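Local coordinates for protein-S-isoprenylcysteine O-methyltransferase (Tribolium castaneum, PDB 5V7P) that catalyses, within the membrane, the S-adenosyl-L-methionine-dependent methyl esterification of the C-terminal isoprenylated cysteine of proteins such as Ras, at residues S9-F13 and Y104-L108; L172-A176 and P210-W215. One frame throughout, in Å; residues are numbered along the deposited sequence.

Contact 1 of 2, residues S9-F13 and Y104-L108; sequences SLQSF and YSEFL. With MPG ([(Z)-octadec-9-enyl] (2R)-2,3-bis(oxidanyl)propanoate), chain T.
Two aromatic rings bridge a wide gap between helices here: the rings of Phe13 and Tyr104 lie almost parallel, planes at 6° and centroids 4.0 Å apart, in an offset stack. Both 9-13 and 104-108 are helical throughout, and their axes run roughly antiparallel, at 155°, with a closest approach of 11.2 Å. The nearest CA pairs, Ser9 with Leu108 (7.6 Å) and Phe13 with Tyr104 (8.1 Å), set the register. Both stacked residues take t rotamers at chi1, which extend the rings across the gap; Phe13 CD2 comes to 3.6 Å from Tyr104 CE2, and Phe13 CB makes a CH-pi contact 4.0 Å from the Tyr104 centroid. The phenol ends against the surface of 9-13, with Tyr104 OH 3.5 Å from Ser9 O. Leu10 CD2 lies 3.0 Å from Tyr104 OH, near the ring plane, and 4.4 Å from Leu108 CD2. Ser9, with chi1 in p, turns its hydroxyl back to Gly6 O, and its OG packs 3.2 Å from Phe107 CE1. Gln11 points away from 104-108, its OE1 3.4 Å from MPG C2. Leu75 and Leu71 of helix 59-84 touch Phe13 and Tyr104 respectively. The arrangement is that of a transmembrane helix bundle in which large side chains fill the space between well-separated antiparallel helices.

Contact 2 of 2, residues L172-A176 and P210-W215; sequences LRKTA and PSYVGW. With SAH (S-adenosyl-L-homocysteine), chain C; MPG ([(Z)-octadec-9-enyl] (2R)-2,3-bis(oxidanyl)propanoate), chain B; MPG ([(Z)-octadec-9-enyl] (2R)-2,3-bis(oxidanyl)propanoate), chain R.
Close approach of two helices depends on small residues at the crossing, as this pair illustrates. Helical segments 172-176 and 210-215 run antiparallel, with a signed crossing angle of -158° and axes only 7.5 Å apart; Arg173 CA and Ser211 CA are 4.3 Å apart. A CB on Gly214 would lie 3.0 Å from Arg173 N, a clash. Apolar contacts form one part of the interface: Leu172, t at both chi angles, places CD2 3.6 Å from Pro210 CB and CD1 3.5 Å from Val213 CG1, while Ala176 CB meets Pro210 CG at 3.6 Å. Arg173 buries most, its CD 3.1 Å from Ser211 O. Its guanidinium lies face on against the Trp215 ring, Arg173 CZ 3.2 Å from Trp215 CE3, and its NH2 forms a salt bridge with Glu106. Lipid flanks both segments: chain-B MPG C10, over the opposite indole face, is 3.3 Å from Trp215 CZ2, and chain-R MPG C11 is 3.7 Å from Leu172 CG. Tyr212 OH is hydrogen-bonded to Glu250 and Arg246. The first-turn amides of Ser211 and Tyr212, with the Ser211 hydroxyl, receive the carboxylate of the product S-adenosylhomocysteine. Ser211 N donates to SAH OXT at 3.0 Å. Ser211 OG donates to SAH O at 2.6 Å. S-adenosyl-L-methionine, which these residues also bind, is probably held likewise.

In the fold
From the N terminus, helix 4-29 enters the bundle, and the chain passes through helices 35-56 and 59-84 before helix 90-113 returns to it, closing contact 1 over a mostly helical loop of 90 residues. Contact 2 opens only later, on helix 156-180, and closes after 33 largely non-helical residues on helix 210-225. The two loops therefore follow in series, neither nested nor crossed. Their centres are about 18 Å apart, yet they meet directly: Glu106 OE2 of 104-108 forms salt bridges of 2.7 Å with both Arg173 NH2 and Lys174 NZ of 172-176. This buried carboxylate joins helix 90-113, which packs on helix 4-29, to helix 156-180, which packs on the S-adenosylhomocysteine-binding start of helix 210-225.

Contact 1 of 2, residues S9-F13 and Y104-L108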
# COMPACT_ATOMS: atom_id res chain seq x y z
N SER A 9 11.63 14.80 -3.90
CA SER A 9 11.21 13.69 -4.74
C SER A 9 10.99 14.14 -6.18
O SER A 9 11.30 13.40 -7.12
CB SER A 9 9.93 13.07 -4.18
OG SER A 9 8.83 13.97 -4.29
N LEU A 10 10.47 15.36 -6.38
CA LEU A 10 10.19 15.83 -7.73
C LEU A 10 11.48 16.14 -8.48
O LEU A 10 11.61 15.80 -9.67
CB LEU A 10 9.27 17.06 -7.67
CG LEU A 10 8.52 17.50 -8.93
CD1 LEU A 10 9.43 18.25 -9.90
CD2 LEU A 10 7.83 16.33 -9.63
N GLN A 11 12.45 16.76 -7.82
CA GLN A 11 13.73 17.03 -8.46
C GLN A 11 14.44 15.74 -8.84
O GLN A 11 14.97 15.61 -9.95
CB GLN A 11 14.61 17.87 -7.54
CG GLN A 11 14.09 19.28 -7.29
CD GLN A 11 14.86 20.00 -6.20
OE1 GLN A 11 15.18 19.42 -5.16
NE2 GLN A 11 15.17 21.27 -6.44
N SER A 12 14.46 14.77 -7.93
CA SER A 12 15.17 13.52 -8.18
C SER A 12 14.45 12.68 -9.24
O SER A 12 15.10 12.05 -10.08
CB SER A 12 15.32 12.73 -6.88
OG SER A 12 15.89 13.53 -5.87
N PHE A 13 13.12 12.66 -9.20
CA PHE A 13 12.36 11.83 -10.14
C PHE A 13 12.53 12.33 -11.57
O PHE A 13 12.83 11.55 -12.48
CB PHE A 13 10.89 11.82 -9.74
CG PHE A 13 10.00 11.08 -10.71
CD1 PHE A 13 9.97 9.69 -10.72
CD2 PHE A 13 9.19 11.77 -11.59
CE1 PHE A 13 9.15 9.02 -11.60
CE2 PHE A 13 8.37 11.10 -12.48
CZ PHE A 13 8.35 9.72 -12.48
N TYR A 104 5.32 6.60 -7.41
CA TYR A 104 5.82 7.96 -7.23
C TYR A 104 4.67 8.94 -7.02
O TYR A 104 4.67 9.72 -6.06
CB TYR A 104 6.67 8.41 -8.41
CG TYR A 104 7.00 9.88 -8.29
CD1 TYR A 104 7.85 10.32 -7.29
CD2 TYR A 104 6.43 10.82 -9.13
CE1 TYR A 104 8.15 11.65 -7.15
CE2 TYR A 104 6.72 12.16 -9.00
CZ TYR A 104 7.58 12.57 -8.00
OH TYR A 104 7.87 13.90 -7.85
N SER A 105 3.69 8.94 -7.93
CA SER A 105 2.55 9.84 -7.78
C SER A 105 1.85 9.64 -6.45
O SER A 105 1.25 10.58 -5.91
CB SER A 105 1.57 9.63 -8.94
OG SER A 105 1.11 8.29 -8.97
N GLU A 106 1.92 8.42 -5.90
CA GLU A 106 1.38 8.18 -4.56
C GLU A 106 2.13 8.99 -3.51
O GLU A 106 1.52 9.56 -2.60
CB GLU A 106 1.45 6.68 -4.24
CG GLU A 106 0.63 6.27 -3.04
CD GLU A 106 -0.85 6.16 -3.34
OE1 GLU A 106 -1.65 6.08 -2.38
OE2 GLU A 106 -1.22 6.15 -4.54
N PHE A 107 3.46 9.04 -3.62
CA PHE A 107 4.25 9.87 -2.72
C PHE A 107 3.93 11.34 -2.92
O PHE A 107 3.76 12.09 -1.94
CB PHE A 107 5.74 9.61 -2.94
CG PHE A 107 6.64 10.43 -2.06
CD1 PHE A 107 6.99 11.72 -2.41
CD2 PHE A 107 7.15 9.89 -0.89
CE1 PHE A 107 7.82 12.47 -1.60
CE2 PHE A 107 7.98 10.64 -0.08
CZ PHE A 107 8.32 11.93 -0.43
N LEU A 108 3.86 11.79 -4.17
CA LEU A 108 3.62 13.20 -4.44
C LEU A 108 2.26 13.64 -3.93
O LEU A 108 2.11 14.73 -3.38
CB LEU A 108 3.75 13.47 -5.94
CG LEU A 108 3.84 14.93 -6.40
CD1 LEU A 108 5.01 15.65 -5.75
CD2 LEU A 108 3.97 14.98 -7.91
C2 MPG T . 16.30 21.92 -3.07
C3 MPG T . 17.60 21.65 -2.30
C4 MPG T . 18.82 21.70 -3.22
C5 MPG T . 18.73 20.60 -4.27
C6 MPG T . 20.05 19.83 -4.37
C7 MPG T . 20.27 19.39 -5.82
C8 MPG T . 20.92 18.01 -5.89
C9 MPG T . 20.27 17.14 -6.96
C10 MPG T . 18.97 16.90 -6.92
C11 MPG T . 18.30 16.03 -7.98
C12 MPG T . 18.45 16.66 -9.36
C13 MPG T . 19.01 15.61 -10.33
O1 MPG T . 14.11 22.50 -2.32
C1 MPG T . 15.12 21.54 -2.18
CXD MPG T . 13.41 24.27 -0.65
O2 MPG T . 13.26 24.30 0.74
C21 MPG T . 12.23 24.97 -1.31
O3 MPG T . 12.50 25.17 -2.67
O4 MPG T . 12.97 21.96 -0.46
CX3 MPG T . 13.47 22.82 -1.12

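Contact 2 of 2, residues L172-A176 and P210-W215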
# COMPACT_ATOMS: atom_id res chain seq x y z
N LEU A 172 -9.04 8.11 -10.71
CA LEU A 172 -9.98 7.97 -9.60
C LEU A 172 -9.25 8.04 -8.27
O LEU A 172 -9.67 8.77 -7.35
CB LEU A 172 -10.74 6.64 -9.72
CG LEU A 172 -12.15 6.55 -9.13
CD1 LEU A 172 -12.48 5.11 -8.77
CD2 LEU A 172 -12.35 7.46 -7.92
N ARG A 173 -8.14 7.31 -8.14
CA ARG A 173 -7.42 7.23 -6.88
C ARG A 173 -6.90 8.60 -6.45
O ARG A 173 -7.18 9.07 -5.34
CB ARG A 173 -6.26 6.23 -7.01
CG ARG A 173 -5.38 6.11 -5.78
CD ARG A 173 -5.56 4.78 -5.10
NE ARG A 173 -5.27 4.86 -3.67
CZ ARG A 173 -4.08 4.63 -3.13
NH1 ARG A 173 -3.93 4.74 -1.81
NH2 ARG A 173 -3.05 4.28 -3.88
N LYS A 174 -6.13 9.25 -7.32
CA LYS A 174 -5.50 10.51 -6.95
C LYS A 174 -6.53 11.61 -6.70
O LYS A 174 -6.35 12.44 -5.81
CB LYS A 174 -4.50 10.93 -8.02
CG LYS A 174 -3.07 10.47 -7.75
CD LYS A 174 -2.98 8.96 -7.58
CE LYS A 174 -1.57 8.53 -7.24
NZ LYS A 174 -1.45 7.05 -7.08
N THR A 175 -7.61 11.62 -7.48
CA THR A 175 -8.68 12.58 -7.21
C THR A 175 -9.25 12.38 -5.81
O THR A 175 -9.48 13.36 -5.09
CB THR A 175 -9.79 12.44 -8.26
OG1 THR A 175 -10.24 11.09 -8.31
CG2 THR A 175 -9.28 12.87 -9.63
N ALA A 176 -9.46 11.13 -5.41
CA ALA A 176 -9.96 10.86 -4.07
C ALA A 176 -9.02 11.42 -3.01
O ALA A 176 -9.47 12.04 -2.04
CB ALA A 176 -10.16 9.36 -3.87
N PRO A 210 -13.50 5.59 -2.82
CA PRO A 210 -13.03 5.74 -4.21
C PRO A 210 -11.55 5.46 -4.40
O PRO A 210 -11.15 5.04 -5.49
CB PRO A 210 -13.38 7.21 -4.53
CG PRO A 210 -13.43 7.89 -3.20
CD PRO A 210 -13.95 6.87 -2.24
N SER A 211 -10.72 5.69 -3.38
CA SER A 211 -9.30 5.39 -3.53
C SER A 211 -9.06 3.89 -3.58
O SER A 211 -8.18 3.42 -4.31
CB SER A 211 -8.50 6.03 -2.39
OG SER A 211 -8.37 5.16 -1.28
N TYR A 212 -9.84 3.10 -2.84
CA TYR A 212 -9.73 1.65 -2.93
C TYR A 212 -10.32 1.13 -4.24
O TYR A 212 -9.84 0.14 -4.78
CB TYR A 212 -10.41 0.99 -1.73
CG TYR A 212 -9.83 1.38 -0.39
CD1 TYR A 212 -8.57 1.96 -0.29
CD2 TYR A 212 -10.55 1.18 0.78
CE1 TYR A 212 -8.05 2.32 0.94
CE2 TYR A 212 -10.04 1.54 2.01
CZ TYR A 212 -8.78 2.11 2.08
OH TYR A 212 -8.27 2.47 3.31
N VAL A 213 -11.37 1.78 -4.74
CA VAL A 213 -11.93 1.40 -6.04
C VAL A 213 -10.88 1.58 -7.13
O VAL A 213 -10.65 0.69 -7.95
CB VAL A 213 -13.19 2.22 -6.35
CG1 VAL A 213 -13.70 1.94 -7.76
CG2 VAL A 213 -14.28 1.92 -5.34
N GLY A 214 -10.23 2.75 -7.15
CA GLY A 214 -9.17 2.97 -8.13
C GLY A 214 -8.03 1.99 -7.97
O GLY A 214 -7.54 1.42 -8.95
N TRP A 215 -7.60 1.76 -6.73
CA TRP A 215 -6.53 0.80 -6.48
C TRP A 215 -6.95 -0.61 -6.90
O TRP A 215 -6.16 -1.34 -7.52
CB TRP A 215 -6.15 0.82 -5.00
CG TRP A 215 -4.79 0.29 -4.69
CD1 TRP A 215 -4.07 -0.60 -5.44
CD2 TRP A 215 -3.97 0.63 -3.57
NE1 TRP A 215 -2.86 -0.85 -4.84
CE2 TRP A 215 -2.77 -0.10 -3.69
CE3 TRP A 215 -4.13 1.47 -2.47
CZ2 TRP A 215 -1.74 -0.01 -2.76
CZ3 TRP A 215 -3.11 1.56 -1.54
CH2 TRP A 215 -1.93 0.82 -1.69
N SAH C . -11.44 4.54 2.25
CA SAH C . -11.27 5.85 1.65
CB SAH C . -10.08 6.58 2.27
CG SAH C . -8.79 5.77 2.32
SD SAH C . -7.53 6.61 3.31
C SAH C . -11.08 5.73 0.14
O SAH C . -10.81 4.65 -0.39
OXT SAH C . -11.18 6.72 -0.60
C5' SAH C . -8.03 5.87 4.88
C4' SAH C . -8.47 6.89 5.93
O4' SAH C . -9.50 7.70 5.40
C3' SAH C . -9.03 6.18 7.16
O3' SAH C . -8.30 6.54 8.31
C2' SAH C . -10.47 6.63 7.26
O2' SAH C . -10.80 6.98 8.59
C1' SAH C . -10.57 7.82 6.31
N9 SAH C . -11.85 7.88 5.57
C8 SAH C . -12.47 6.87 4.89
N7 SAH C . -13.61 7.35 4.34
C5 SAH C . -13.72 8.65 4.66
C6 SAH C . -14.68 9.61 4.36
N6 SAH C . -15.74 9.30 3.63
N1 SAH C . -14.52 10.89 4.84
C2 SAH C . -13.42 11.22 5.60
N3 SAH C . -12.47 10.26 5.89
C4 SAH C . -12.62 9.00 5.43
C2 MPG B . -0.31 -8.25 -6.05
C3 MPG B . -1.74 -7.85 -6.37
C4 MPG B . -2.35 -7.02 -5.25
C5 MPG B . -3.66 -6.42 -5.73
C6 MPG B . -4.34 -5.72 -4.56
C7 MPG B . -3.55 -4.52 -4.05
C8 MPG B . -3.72 -4.49 -2.54
C9 MPG B . -3.32 -3.11 -2.03
C10 MPG B . -2.27 -2.90 -1.27
C11 MPG B . -1.32 -4.01 -0.82
C12 MPG B . 0.08 -3.43 -0.64
C13 MPG B . 0.12 -2.49 0.56
C14 MPG B . 1.32 -1.56 0.39
C15 MPG B . 1.55 -0.77 1.68
C16 MPG B . 3.01 -0.90 2.12
O1 MPG B . 1.08 -6.73 -7.23
C1 MPG B . 0.62 -7.03 -5.95
CXD MPG B . 1.38 -4.92 -8.94
O2 MPG B . 0.52 -4.56 -9.99
C21 MPG B . 2.43 -5.90 -9.48
O3 MPG B . 2.08 -6.33 -10.77
O4 MPG B . -0.45 -5.09 -7.47
CX3 MPG B . 0.58 -5.57 -7.82
C2 MPG R . -15.35 15.90 -8.96
C3 MPG R . -14.22 15.33 -9.82
C4 MPG R . -14.84 14.49 -10.94
C5 MPG R . -13.73 13.93 -11.82
C6 MPG R . -13.18 12.63 -11.23
C7 MPG R . -12.43 11.85 -12.31
C8 MPG R . -12.21 10.42 -11.84
C9 MPG R . -11.88 9.54 -13.05
C10 MPG R . -12.42 8.36 -13.29
C11 MPG R . -13.46 7.68 -12.41
C12 MPG R . -14.67 7.30 -13.26
C13 MPG R . -14.30 6.15 -14.19
O1 MPG R . -15.87 17.90 -7.80
C1 MPG R . -14.82 17.02 -8.08
CXD MPG R . -16.61 19.95 -6.52
O2 MPG R . -17.74 19.51 -5.82
C21 MPG R . -17.03 20.52 -7.87
O3 MPG R . -18.15 21.34 -7.70
O4 MPG R . -14.73 18.62 -6.00
CX3 MPG R . -15.65 18.78 -6.73